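Local coordinates for putative carboxynorspermidine decarboxylase protein (PDB 3MT1) that probably decarboxylates carboxynorspermidine and carboxyspermidine with the help of pyridoxal 5'-phosphate, yielding the polyamines norspermidine and spermidine, at residues N17-A22 / R49-G54; G71-A76 / H92-I97; N157-H162 / A186-V191. All coordinates share one frame; numbering follows the deposited sequence.

Contact 1: residues N17-A22 / R49-G54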
ATOM      1  N   ASN B  17      11.199 -24.199  -7.925  1.00 43.45           N
ATOM      2  CA  ASN B  17      11.962 -22.999  -8.288  1.00 41.48           C
ATOM      3  C   ASN B  17      13.358 -23.032  -7.726  1.00 40.94           C
ATOM      4  O   ASN B  17      14.322 -22.631  -8.379  1.00 40.62           O
ATOM      5  CB  ASN B  17      11.294 -21.723  -7.770  1.00 39.50           C
ATOM      6  CG  ASN B  17      10.010 -21.388  -8.485  1.00 39.73           C
ATOM      7  OD1 ASN B  17       9.673 -21.972  -9.520  1.00 43.52           O
ATOM      8  ND2 ASN B  17       9.270 -20.435  -7.928  1.00 38.63           N
HETATM    9  N   MSE B  18      13.455 -23.492  -6.494  1.00 40.45           N
HETATM   10  CA  MSE B  18      14.706 -23.501  -5.822  1.00 40.36           C
HETATM   11  C   MSE B  18      15.669 -24.438  -6.533  1.00 42.61           C
HETATM   12  O   MSE B  18      16.822 -24.108  -6.714  1.00 43.39           O
HETATM   13  CB  MSE B  18      14.478 -23.878  -4.378  1.00 40.85           C
HETATM   14  CG  MSE B  18      13.823 -22.730  -3.584  1.00 38.50           C
HETATM   15 SE   MSE B  18      14.972 -21.134  -3.512  0.75 35.49          SE
HETATM   16  CE  MSE B  18      13.998 -19.913  -4.703  1.00 31.64           C
ATOM     17  N   GLU B  19      15.184 -25.576  -7.009  1.00 44.96           N
ATOM     18  CA  GLU B  19      16.038 -26.534  -7.695  1.00 46.63           C
ATOM     19  C   GLU B  19      16.538 -26.010  -9.030  1.00 47.08           C
ATOM     20  O   GLU B  19      17.624 -26.395  -9.488  1.00 48.49           O
ATOM     21  CB  GLU B  19      15.307 -27.837  -7.939  1.00 48.47           C
ATOM     22  CG  GLU B  19      14.850 -28.534  -6.697  1.00 48.93           C
ATOM     23  CD  GLU B  19      13.885 -29.673  -6.998  1.00 52.73           C
ATOM     24  OE1 GLU B  19      13.088 -29.597  -7.972  1.00 55.33           O
ATOM     25  OE2 GLU B  19      13.919 -30.663  -6.247  1.00 56.03           O
ATOM     26  N   ARG B  20      15.765 -25.143  -9.666  1.00 46.08           N
ATOM     27  CA  ARG B  20      16.169 -24.661 -10.987  1.00 46.38           C
ATOM     28  C   ARG B  20      17.242 -23.591 -10.819  1.00 45.36           C
ATOM     29  O   ARG B  20      18.205 -23.530 -11.579  1.00 46.22           O
ATOM     30  CB  ARG B  20      14.968 -24.162 -11.774  1.00 46.10           C
ATOM     31  CG  ARG B  20      13.878 -25.205 -11.873  1.00 46.74           C
ATOM     32  CD  ARG B  20      12.669 -24.681 -12.611  1.00 47.79           C
ATOM     33  NE  ARG B  20      11.901 -25.782 -13.158  1.00 52.46           N
ATOM     34  CZ  ARG B  20      10.883 -25.653 -13.996  1.00 54.78           C
ATOM     35  NH1 ARG B  20      10.473 -24.450 -14.380  1.00 56.68           N
ATOM     36  NH2 ARG B  20      10.263 -26.733 -14.430  1.00 55.68           N
ATOM     37  N   ILE B  21      17.072 -22.778  -9.783  1.00 43.79           N
ATOM     38  CA  ILE B  21      18.117 -21.876  -9.307  1.00 43.11           C
ATOM     39  C   ILE B  21      19.475 -22.587  -9.018  1.00 43.47           C
ATOM     40  O   ILE B  21      20.491 -22.254  -9.628  1.00 43.95           O
ATOM     41  CB  ILE B  21      17.602 -21.038  -8.091  1.00 41.83           C
ATOM     42  CG1 ILE B  21      16.550 -20.042  -8.603  1.00 40.73           C
ATOM     43  CG2 ILE B  21      18.758 -20.335  -7.383  1.00 41.87           C
ATOM     44  CD1 ILE B  21      16.035 -19.039  -7.620  1.00 39.27           C
ATOM     45  N   ALA B  22      19.475 -23.562  -8.117  1.00 43.32           N
ATOM     46  CA  ALA B  22      20.655 -24.393  -7.847  1.00 44.23           C
ATOM     47  C   ALA B  22      21.335 -24.912  -9.162  1.00 45.70           C
ATOM     48  O   ALA B  22      22.557 -24.764  -9.372  1.00 45.52           O
ATOM     49  CB  ALA B  22      20.258 -25.541  -6.957  1.00 44.46           C
ATOM     50  N   ARG B  49      17.325 -21.336   1.803  1.00 41.47           N
ATOM     51  CA  ARG B  49      18.739 -21.189   2.146  1.00 42.24           C
ATOM     52  C   ARG B  49      19.677 -22.156   1.389  1.00 42.63           C
ATOM     53  O   ARG B  49      20.676 -21.737   0.799  1.00 41.05           O
ATOM     54  CB  ARG B  49      18.923 -21.372   3.673  1.00 43.65           C
ATOM     55  CG  ARG B  49      19.984 -20.488   4.281  1.00 46.13           C
ATOM     56  CD  ARG B  49      20.252 -20.722   5.763  1.00 51.49           C
ATOM     57  NE  ARG B  49      21.687 -20.996   5.965  1.00 59.82           N
ATOM     58  CZ  ARG B  49      22.471 -20.452   6.907  1.00 67.05           C
ATOM     59  NH1 ARG B  49      21.990 -19.541   7.768  1.00 69.51           N
ATOM     60  NH2 ARG B  49      23.768 -20.804   6.987  1.00 70.10           N
ATOM     61  N   ASP B  50      19.358 -23.448   1.413  1.00 43.81           N
ATOM     62  CA  ASP B  50      20.289 -24.430   0.871  1.00 45.06           C
ATOM     63  C   ASP B  50      20.405 -24.416  -0.649  1.00 44.04           C
ATOM     64  O   ASP B  50      21.237 -25.128  -1.200  1.00 44.64           O
ATOM     65  CB  ASP B  50      19.961 -25.830   1.374  1.00 47.48           C
ATOM     66  CG  ASP B  50      20.056 -25.941   2.889  1.00 50.02           C
ATOM     67  OD1 ASP B  50      21.020 -25.386   3.483  1.00 51.80           O
ATOM     68  OD2 ASP B  50      19.166 -26.582   3.483  1.00 50.96           O
ATOM     69  N   TYR B  51      19.594 -23.593  -1.317  1.00 41.71           N
ATOM     70  CA  TYR B  51      19.587 -23.540  -2.767  1.00 40.55           C
ATOM     71  C   TYR B  51      20.096 -22.223  -3.291  1.00 38.91           C
ATOM     72  O   TYR B  51      20.301 -22.068  -4.504  1.00 38.95           O
ATOM     73  CB  TYR B  51      18.192 -23.801  -3.342  1.00 40.83           C
ATOM     74  CG  TYR B  51      17.517 -25.128  -2.980  1.00 42.37           C
ATOM     75  CD1 TYR B  51      17.617 -26.244  -3.827  1.00 41.73           C
ATOM     76  CD2 TYR B  51      16.749 -25.253  -1.806  1.00 41.78           C
ATOM     77  CE1 TYR B  51      16.956 -27.448  -3.522  1.00 43.14           C
ATOM     78  CE2 TYR B  51      16.105 -26.449  -1.478  1.00 42.68           C
ATOM     79  CZ  TYR B  51      16.200 -27.547  -2.348  1.00 45.10           C
ATOM     80  OH  TYR B  51      15.563 -28.744  -2.036  1.00 46.66           O
HETATM   81  N   MSE B  52      20.290 -21.273  -2.392  1.00 37.58           N
HETATM   82  CA  MSE B  52      20.727 -19.941  -2.770  1.00 36.76           C
HETATM   83  C   MSE B  52      21.954 -19.478  -2.008  1.00 37.59           C
HETATM   84  O   MSE B  52      22.479 -20.206  -1.156  1.00 39.60           O
HETATM   85  CB  MSE B  52      19.587 -18.950  -2.624  1.00 35.40           C
HETATM   86  CG  MSE B  52      18.375 -19.348  -3.462  1.00 34.58           C
HETATM   87 SE   MSE B  52      16.966 -18.000  -3.371  0.75 32.87          SE
HETATM   88  CE  MSE B  52      17.555 -16.876  -4.770  1.00 26.43           C
ATOM     89  N   ASP B  53      22.434 -18.278  -2.316  1.00 37.41           N
ATOM     90  CA  ASP B  53      23.731 -17.817  -1.785  1.00 38.12           C
ATOM     91  C   ASP B  53      23.619 -16.621  -0.833  1.00 37.52           C
ATOM     92  O   ASP B  53      24.647 -16.153  -0.334  1.00 39.37           O
ATOM     93  CB  ASP B  53      24.703 -17.490  -2.933  1.00 37.80           C
ATOM     94  CG  ASP B  53      25.065 -18.718  -3.756  1.00 41.16           C
ATOM     95  OD1 ASP B  53      25.947 -19.496  -3.301  1.00 45.02           O
ATOM     96  OD2 ASP B  53      24.477 -18.913  -4.858  1.00 43.60           O
ATOM     97  N   GLY B  54      22.397 -16.147  -0.580  1.00 35.73           N
ATOM     98  CA  GLY B  54      22.171 -14.933   0.181  1.00 35.06           C
ATOM     99  C   GLY B  54      20.993 -14.068  -0.278  1.00 34.40           C
ATOM    100  O   GLY B  54      20.083 -14.518  -0.992  1.00 35.08           O
TER
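Helix 11-28 of the (β/α)8 barrel carried by class-II PLP decarboxylases packs here on the turn that links helix 45-49 to strand 54-57. R49 to M52 form a type I beta turn, closed by M52 N bonding to R49 O, and the turn presents Y51 and M52 to one side of the helix. Y51 has CG anti to its own carbonyl carbon (chi1 -58°), which swings its ring obliquely across M18, with E19 and A22 beside it. Selenomethionine M18 meets that ring with its methylene: M18 CB stands 3.8 Å from the Y51 ring centroid, 22° off the ring normal, a CH-pi contact displaced toward the CG and CD2 rim. Around the same ring A22 CB lies near the plane at the edge, 4.2 Å from Y51 CD1; a residue this small lets the turn come close to the helix. E19 runs alongside the tyrosine and points the same way, E19 CG reaching Y51 CE1 at 4.0 Å, while its carboxylate extends beyond in an exposed position. An aromatic with a hydroxyl suits this half-covered place, since the ring can lie on carbon while OH heads past it.

Deeper in, I21 points toward the turn and sets its CG2 branch 3.7 Å from Y51 O, with CD1 lying 3.9 Å from CE of selenomethionine M52. S235 of helix 233-236 touches M18, I21 and M52, so the apolar patch is shared with the helix that starts at E233, a predicted substrate-binding residue. The long, flexible methionine-type chains suit this corner: M18 bends at chi2 and chi3, M52 bends at chi3, and the two cross at about a right angle with M18 SE 3.7 Å from M52 SE.

Contact 2: residues G71-A76 / H92-I97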
ATOM      1  N   GLY B  71      20.938 -15.393   6.451  1.00 37.44           N
ATOM      2  CA  GLY B  71      22.339 -15.774   6.584  1.00 38.26           C
ATOM      3  C   GLY B  71      23.053 -15.797   5.251  1.00 38.14           C
ATOM      4  O   GLY B  71      22.532 -15.272   4.258  1.00 37.53           O
ATOM      5  N   LYS B  72      24.235 -16.411   5.228  1.00 39.67           N
ATOM      6  CA  LYS B  72      25.075 -16.527   4.020  1.00 40.59           C
ATOM      7  C   LYS B  72      25.522 -15.118   3.561  1.00 40.06           C
ATOM      8  O   LYS B  72      25.804 -14.279   4.409  1.00 40.66           O
ATOM      9  CB  LYS B  72      24.379 -17.332   2.902  1.00 40.79           C
ATOM     10  CG  LYS B  72      24.122 -18.848   3.212  1.00 43.20           C
ATOM     11  CD  LYS B  72      23.869 -19.627   1.893  1.00 43.87           C
ATOM     12  CE  LYS B  72      23.883 -21.145   2.069  1.00 45.05           C
ATOM     13  NZ  LYS B  72      23.679 -21.864   0.755  1.00 44.41           N
ATOM     14  N   GLU B  73      25.599 -14.855   2.264  1.00 39.17           N
ATOM     15  CA  GLU B  73      26.044 -13.547   1.796  1.00 39.99           C
ATOM     16  C   GLU B  73      24.900 -12.513   1.802  1.00 39.59           C
ATOM     17  O   GLU B  73      23.794 -12.778   1.283  1.00 39.88           O
ATOM     18  CB  GLU B  73      26.616 -13.660   0.371  1.00 39.92           C
ATOM     19  CG  GLU B  73      28.065 -13.164   0.272  1.00 42.02           C
ATOM     20  CD  GLU B  73      28.612 -13.115  -1.142  1.00 40.16           C
ATOM     21  OE1 GLU B  73      29.038 -14.197  -1.644  1.00 42.40           O
ATOM     22  OE2 GLU B  73      28.638 -11.994  -1.710  1.00 34.76           O
ATOM     23  N   THR B  74      25.151 -11.341   2.377  1.00 39.25           N
ATOM     24  CA  THR B  74      24.174 -10.254   2.328  1.00 38.96           C
ATOM     25  C   THR B  74      24.725  -9.046   1.586  1.00 37.64           C
ATOM     26  O   THR B  74      25.823  -8.572   1.881  1.00 37.98           O
ATOM     27  CB  THR B  74      23.638  -9.824   3.760  1.00 40.01           C
ATOM     28  OG1 THR B  74      24.461  -8.790   4.292  1.00 43.38           O
ATOM     29  CG2 THR B  74      23.592 -10.995   4.730  1.00 38.73           C
ATOM     30  N   HIS B  75      23.959  -8.563   0.619  1.00 36.65           N
ATOM     31  CA  HIS B  75      24.333  -7.384  -0.190  1.00 36.01           C
ATOM     32  C   HIS B  75      23.408  -6.255   0.154  1.00 35.49           C
ATOM     33  O   HIS B  75      22.197  -6.454   0.293  1.00 35.17           O
ATOM     34  CB  HIS B  75      24.228  -7.661  -1.691  1.00 34.97           C
ATOM     35  CG  HIS B  75      25.327  -8.523  -2.225  1.00 36.43           C
ATOM     36  ND1 HIS B  75      25.726  -8.484  -3.548  1.00 34.56           N
ATOM     37  CD2 HIS B  75      26.129  -9.435  -1.611  1.00 35.11           C
ATOM     38  CE1 HIS B  75      26.702  -9.360  -3.732  1.00 35.32           C
ATOM     39  NE2 HIS B  75      26.971  -9.941  -2.569  1.00 36.29           N
ATOM     40  N   ALA B  76      23.983  -5.076   0.314  1.00 35.69           N
ATOM     41  CA  ALA B  76      23.194  -3.892   0.589  1.00 36.44           C
ATOM     42  C   ALA B  76      23.230  -2.935  -0.586  1.00 36.93           C
ATOM     43  O   ALA B  76      24.283  -2.703  -1.164  1.00 38.18           O
ATOM     44  CB  ALA B  76      23.685  -3.207   1.878  1.00 36.26           C
ATOM     45  N   HIS B  92      26.039  -5.302   8.833  1.00 40.11           N
ATOM     46  CA  HIS B  92      25.248  -6.491   8.436  1.00 39.60           C
ATOM     47  C   HIS B  92      25.692  -7.010   7.073  1.00 39.29           C
ATOM     48  O   HIS B  92      25.543  -8.184   6.798  1.00 39.18           O
ATOM     49  CB  HIS B  92      23.722  -6.226   8.363  1.00 38.16           C
ATOM     50  CG  HIS B  92      23.064  -5.944   9.683  1.00 38.07           C
ATOM     51  ND1 HIS B  92      22.980  -6.876  10.692  1.00 40.99           N
ATOM     52  CD2 HIS B  92      22.418  -4.844  10.139  1.00 37.48           C
ATOM     53  CE1 HIS B  92      22.342  -6.349  11.727  1.00 41.57           C
ATOM     54  NE2 HIS B  92      21.990  -5.116  11.415  1.00 38.99           N
ATOM     55  N   ALA B  93      26.234  -6.134   6.234  1.00 39.97           N
ATOM     56  CA  ALA B  93      26.479  -6.461   4.833  1.00 40.56           C
ATOM     57  C   ALA B  93      27.872  -7.034   4.584  1.00 42.16           C
ATOM     58  O   ALA B  93      28.821  -6.663   5.262  1.00 43.98           O
ATOM     59  CB  ALA B  93      26.262  -5.223   3.961  1.00 39.96           C
ATOM     60  N   ASP B  94      27.991  -7.922   3.600  1.00 42.55           N
ATOM     61  CA  ASP B  94      29.291  -8.364   3.081  1.00 43.58           C
ATOM     62  C   ASP B  94      29.731  -7.537   1.892  1.00 43.65           C
ATOM     63  O   ASP B  94      30.909  -7.335   1.654  1.00 44.98           O
ATOM     64  CB  ASP B  94      29.194  -9.818   2.661  1.00 44.10           C
ATOM     65  CG  ASP B  94      28.968 -10.724   3.838  1.00 45.92           C
ATOM     66  OD1 ASP B  94      29.757 -10.622   4.800  1.00 50.07           O
ATOM     67  OD2 ASP B  94      28.003 -11.516   3.819  1.00 46.12           O
ATOM     68  N   LYS B  95      28.762  -7.066   1.137  1.00 43.04           N
ATOM     69  CA  LYS B  95      29.012  -6.165   0.055  1.00 42.87           C
ATOM     70  C   LYS B  95      28.042  -5.016   0.216  1.00 42.83           C
ATOM     71  O   LYS B  95      26.921  -5.182   0.759  1.00 42.19           O
ATOM     72  CB  LYS B  95      28.863  -6.895  -1.283  1.00 42.54           C
ATOM     73  CG  LYS B  95      30.004  -7.906  -1.478  1.00 43.39           C
ATOM     74  CD  LYS B  95      30.049  -8.504  -2.868  1.00 45.19           C
ATOM     75  CE  LYS B  95      31.107  -9.602  -3.034  1.00 42.78           C
ATOM     76  NZ  LYS B  95      30.785 -10.776  -2.155  1.00 42.91           N
ATOM     77  N   ILE B  96      28.492  -3.836  -0.207  1.00 42.83           N
ATOM     78  CA  ILE B  96      27.659  -2.639  -0.175  1.00 41.66           C
ATOM     79  C   ILE B  96      27.793  -1.994  -1.532  1.00 41.83           C
ATOM     80  O   ILE B  96      28.869  -2.004  -2.120  1.00 42.27           O
ATOM     81  CB  ILE B  96      28.055  -1.669   0.975  1.00 42.45           C
ATOM     82  CG1 ILE B  96      26.981  -0.578   1.139  1.00 42.90           C
ATOM     83  CG2 ILE B  96      29.416  -1.072   0.752  1.00 41.09           C
ATOM     84  CD1 ILE B  96      27.162   0.284   2.383  1.00 42.16           C
ATOM     85  N   ILE B  97      26.686  -1.485  -2.048  1.00 41.14           N
ATOM     86  CA  ILE B  97      26.662  -0.879  -3.354  1.00 41.69           C
ATOM     87  C   ILE B  97      26.089   0.519  -3.274  1.00 42.60           C
ATOM     88  O   ILE B  97      25.115   0.784  -2.541  1.00 41.46           O
ATOM     89  CB  ILE B  97      25.870  -1.731  -4.324  1.00 41.55           C
ATOM     90  CG1 ILE B  97      26.618  -3.052  -4.504  1.00 42.11           C
ATOM     91  CG2 ILE B  97      25.657  -1.009  -5.669  1.00 40.62           C
ATOM     92  CD1 ILE B  97      25.750  -4.261  -4.340  1.00 44.91           C
TER
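Strands 73-77 and 95-98 are parallel neighbours in the (β/α)8 barrel, joined through helix 83-92 as a beta-alpha-beta crossover. The axes of 73-76 and 95-97 approach to 4.7 Å, and A76 N to K95 O and I97 N to A76 O supply regular parallel pairing. Small A76 and I96 turn their side chains to the face covered by helix 83-92. H75 and K95 share the other face: the lysine chain lies alongside the imidazole, with K95 CB 3.8 Å from the H75 ring centroid and 12° off its normal, a CH-pi contact.

Both converge on E73 OE2. H75 NE2 donates to E73 OE2 at 2.8 Å, with the oxygen in the imidazole plane. K95 NZ reaches E73 OE2 at 2.5 Å as a salt bridge, from well above the carboxylate plane. The histidine bond fixes the ring's rotation and suits an imidazole protonated on NE2, charged or neutral, since the lysine would tend to offset the carboxylate's pull; Y228 OH and the W193 ring also engage K95. An alanine at E73 would remove this shared anion and would probably leave the ring freer to rotate and the lysine end less fixed.

At the strand starts, D94 OD2 accepts from T74 N through its anti lone pair while salt-bridged to R67. D94 N bonds back to T74 O, and T74 OG1 donates to H92 O at 2.8 Å.

Contact 3: residues N157-H162 / A186-V191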
ATOM      1  N   ASN B 157      35.520  -2.427  -6.270  1.00 55.40           N
ATOM      2  CA  ASN B 157      35.895  -3.819  -6.344  1.00 55.60           C
ATOM      3  C   ASN B 157      34.858  -4.574  -7.218  1.00 54.22           C
ATOM      4  O   ASN B 157      35.075  -5.717  -7.634  1.00 53.41           O
ATOM      5  CB  ASN B 157      35.893  -4.309  -4.898  1.00 55.28           C
ATOM      6  CG  ASN B 157      35.996  -5.781  -4.764  1.00 56.93           C
ATOM      7  OD1 ASN B 157      35.118  -6.397  -4.189  1.00 60.79           O
ATOM      8  ND2 ASN B 157      37.094  -6.360  -5.215  1.00 61.15           N
ATOM      9  N   GLY B 158      33.738  -3.897  -7.493  1.00 52.93           N
ATOM     10  CA  GLY B 158      32.590  -4.524  -8.107  1.00 52.22           C
ATOM     11  C   GLY B 158      31.610  -3.551  -8.721  1.00 52.37           C
ATOM     12  O   GLY B 158      31.591  -2.366  -8.387  1.00 52.49           O
ATOM     13  N   PHE B 159      30.800  -4.059  -9.639  1.00 52.49           N
ATOM     14  CA  PHE B 159      29.740  -3.257 -10.223  1.00 53.20           C
ATOM     15  C   PHE B 159      28.414  -3.952 -10.072  1.00 52.87           C
ATOM     16  O   PHE B 159      28.334  -5.185 -10.028  1.00 51.68           O
ATOM     17  CB  PHE B 159      29.973  -3.014 -11.708  1.00 54.57           C
ATOM     18  CG  PHE B 159      31.206  -2.226 -12.016  1.00 55.23           C
ATOM     19  CD1 PHE B 159      31.433  -0.996 -11.412  1.00 55.67           C
ATOM     20  CD2 PHE B 159      32.118  -2.696 -12.933  1.00 55.46           C
ATOM     21  CE1 PHE B 159      32.564  -0.264 -11.704  1.00 57.37           C
ATOM     22  CE2 PHE B 159      33.258  -1.961 -13.243  1.00 58.59           C
ATOM     23  CZ  PHE B 159      33.486  -0.748 -12.628  1.00 58.39           C
HETATM   24  N   MSE B 160      27.371  -3.135  -9.984  1.00 54.24           N
HETATM   25  CA  MSE B 160      26.011  -3.617 -10.068  1.00 54.84           C
HETATM   26  C   MSE B 160      25.401  -3.051 -11.343  1.00 56.42           C
HETATM   27  O   MSE B 160      25.627  -1.889 -11.660  1.00 57.24           O
HETATM   28  CB  MSE B 160      25.211  -3.194  -8.847  1.00 53.50           C
HETATM   29  CG  MSE B 160      23.821  -3.777  -8.856  1.00 55.76           C
HETATM   30 SE   MSE B 160      22.481  -2.525  -8.218  0.75 60.71          SE
HETATM   31  CE  MSE B 160      22.467  -3.100  -6.379  1.00 57.34           C
ATOM     32  N   ILE B 161      24.662  -3.891 -12.069  1.00 57.70           N
ATOM     33  CA  ILE B 161      23.931  -3.489 -13.276  1.00 60.81           C
ATOM     34  C   ILE B 161      22.601  -4.210 -13.273  1.00 61.06           C
ATOM     35  O   ILE B 161      22.562  -5.429 -13.243  1.00 61.55           O
ATOM     36  CB  ILE B 161      24.686  -3.879 -14.585  1.00 62.48           C
ATOM     37  CG1 ILE B 161      25.841  -2.925 -14.870  1.00 63.96           C
ATOM     38  CG2 ILE B 161      23.758  -3.876 -15.779  1.00 63.75           C
ATOM     39  CD1 ILE B 161      27.157  -3.404 -14.281  1.00 66.38           C
ATOM     40  N   HIS B 162      21.508  -3.471 -13.283  1.00 62.23           N
ATOM     41  CA  HIS B 162      20.197  -4.086 -13.232  1.00 62.64           C
ATOM     42  C   HIS B 162      19.322  -3.368 -14.258  1.00 64.94           C
ATOM     43  O   HIS B 162      18.714  -2.319 -13.987  1.00 64.63           O
ATOM     44  CB  HIS B 162      19.638  -4.037 -11.801  1.00 61.60           C
ATOM     45  CG  HIS B 162      18.227  -4.532 -11.671  1.00 62.60           C
ATOM     46  ND1 HIS B 162      17.915  -5.844 -11.394  1.00 62.53           N
ATOM     47  CD2 HIS B 162      17.041  -3.878 -11.756  1.00 64.84           C
ATOM     48  CE1 HIS B 162      16.603  -5.982 -11.325  1.00 63.45           C
ATOM     49  NE2 HIS B 162      16.048  -4.805 -11.542  1.00 64.65           N
ATOM     50  N   ALA B 186      35.695  -2.814 -20.646  1.00 68.76           N
ATOM     51  CA  ALA B 186      37.061  -2.477 -20.267  1.00 69.94           C
ATOM     52  C   ALA B 186      37.149  -2.377 -18.741  1.00 67.64           C
ATOM     53  O   ALA B 186      38.063  -2.927 -18.143  1.00 67.89           O
ATOM     54  CB  ALA B 186      37.525  -1.193 -20.956  1.00 72.40           C
ATOM     55  N   LEU B 187      36.168  -1.727 -18.119  1.00 65.76           N
ATOM     56  CA  LEU B 187      36.131  -1.576 -16.658  1.00 63.82           C
ATOM     57  C   LEU B 187      35.814  -2.856 -15.870  1.00 61.40           C
ATOM     58  O   LEU B 187      36.397  -3.108 -14.815  1.00 60.27           O
ATOM     59  CB  LEU B 187      35.139  -0.477 -16.278  1.00 63.39           C
ATOM     60  CG  LEU B 187      35.553   0.949 -16.684  1.00 65.51           C
ATOM     61  CD1 LEU B 187      34.462   1.934 -16.339  1.00 64.33           C
ATOM     62  CD2 LEU B 187      36.872   1.371 -16.020  1.00 66.94           C
ATOM     63  N   ILE B 188      34.881  -3.654 -16.386  1.00 60.45           N
ATOM     64  CA  ILE B 188      34.477  -4.906 -15.741  1.00 58.65           C
ATOM     65  C   ILE B 188      35.674  -5.851 -15.531  1.00 59.51           C
ATOM     66  O   ILE B 188      35.871  -6.370 -14.432  1.00 58.94           O
ATOM     67  CB  ILE B 188      33.304  -5.580 -16.514  1.00 58.24           C
ATOM     68  CG1 ILE B 188      32.029  -4.703 -16.412  1.00 56.71           C
ATOM     69  CG2 ILE B 188      33.041  -6.986 -16.000  1.00 54.99           C
ATOM     70  CD1 ILE B 188      30.907  -5.041 -17.415  1.00 53.15           C
ATOM     71  N   ALA B 189      36.486  -6.037 -16.566  1.00 61.22           N
ATOM     72  CA  ALA B 189      37.720  -6.846 -16.473  1.00 62.30           C
ATOM     73  C   ALA B 189      38.570  -6.507 -15.244  1.00 61.79           C
ATOM     74  O   ALA B 189      39.208  -7.396 -14.675  1.00 61.68           O
ATOM     75  CB  ALA B 189      38.575  -6.716 -17.764  1.00 64.20           C
ATOM     76  N   ARG B 190      38.548  -5.235 -14.834  1.00 61.56           N
ATOM     77  CA  ARG B 190      39.451  -4.713 -13.793  1.00 61.45           C
ATOM     78  C   ARG B 190      38.948  -4.931 -12.363  1.00 58.61           C
ATOM     79  O   ARG B 190      39.710  -4.786 -11.405  1.00 59.12           O
ATOM     80  CB  ARG B 190      39.747  -3.220 -14.019  1.00 63.10           C
ATOM     81  CG  ARG B 190      40.524  -2.888 -15.290  1.00 67.67           C
ATOM     82  CD  ARG B 190      40.565  -1.367 -15.571  1.00 72.89           C
ATOM     83  NE  ARG B 190      40.983  -0.594 -14.394  1.00 75.18           N
ATOM     84  CZ  ARG B 190      41.054   0.738 -14.324  1.00 76.36           C
ATOM     85  NH1 ARG B 190      40.746   1.496 -15.377  1.00 77.40           N
ATOM     86  NH2 ARG B 190      41.435   1.311 -13.183  1.00 74.59           N
ATOM     87  N   VAL B 191      37.676  -5.273 -12.207  1.00 55.87           N
ATOM     88  CA  VAL B 191      37.125  -5.515 -10.877  1.00 53.28           C
ATOM     89  C   VAL B 191      36.984  -7.000 -10.680  1.00 52.47           C
ATOM     90  O   VAL B 191      37.275  -7.771 -11.588  1.00 53.12           O
ATOM     91  CB  VAL B 191      35.764  -4.825 -10.649  1.00 51.57           C
ATOM     92  CG1 VAL B 191      35.911  -3.330 -10.744  1.00 52.72           C
ATOM     93  CG2 VAL B 191      34.732  -5.312 -11.630  1.00 51.33           C
TER
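N157 brings its backbone, not its side chain, to the contact: V191 CB lies only 3.2 Å from N157 O, while its side-chain oxygen, N157 OD1, accepts from W193 NE1. At G158 the chain stays close, though less so, with G158 N 3.9 Å from V191 CB, and the beta-branched valine offers a compact apolar surface to this backbone.

F159 makes the largest contribution, a large flat side chain suiting a place where it must bridge from strand to helix. It belongs to strand 158-160 of the (β/α)8 barrel, and its ring reaches outward to helix 170-190, which leads back to the adjacent strand 193-195 in a beta-alpha-beta crossover; F159 itself pairs through its backbone with W193 and S195 on that strand. With CG anti to the carbonyl carbon (chi1 -63°), the ring slides edge-first against the last turn of the helix. The F159 CE2 corner comes to 3.7 Å from L187 O, which lies near the ring plane and also accepts the backbone bond from R190 N. L187 CB lies 3.9 Å from the same F159 CE2, and on the next atom back F159 CD2 meets I188 CG1 at 4.0 Å. V191 crosses the F159 ring at about a right angle and brings both methyls up to it, V191 CG1 to F159 CE2 and V191 CG2 to F159 CD2, each at 3.9 Å.

How the contacts relate
From the N terminus, contact 1 closes first, bringing helix 11-28 against the turn before strand 54-57 after an excursion through strand 31-35 and helix 45-49. Contact 2 then closes the crossover through helix 83-92, and contact 3 ties strand 158-160 to the end of helix 170-190. The three follow in series; none nests in or crosses another. Contacts 1 and 2 join where K72 NZ probably hydrogen-bonds to M52 O and R49 O, linking the turn to the start of the next strand. Contacts 2 and 3 both reach the same barrel sheet and touch at I97 CG2 and M160 CE, whereas contacts 1 and 3 stay about 13 Å apart at their nearest atoms.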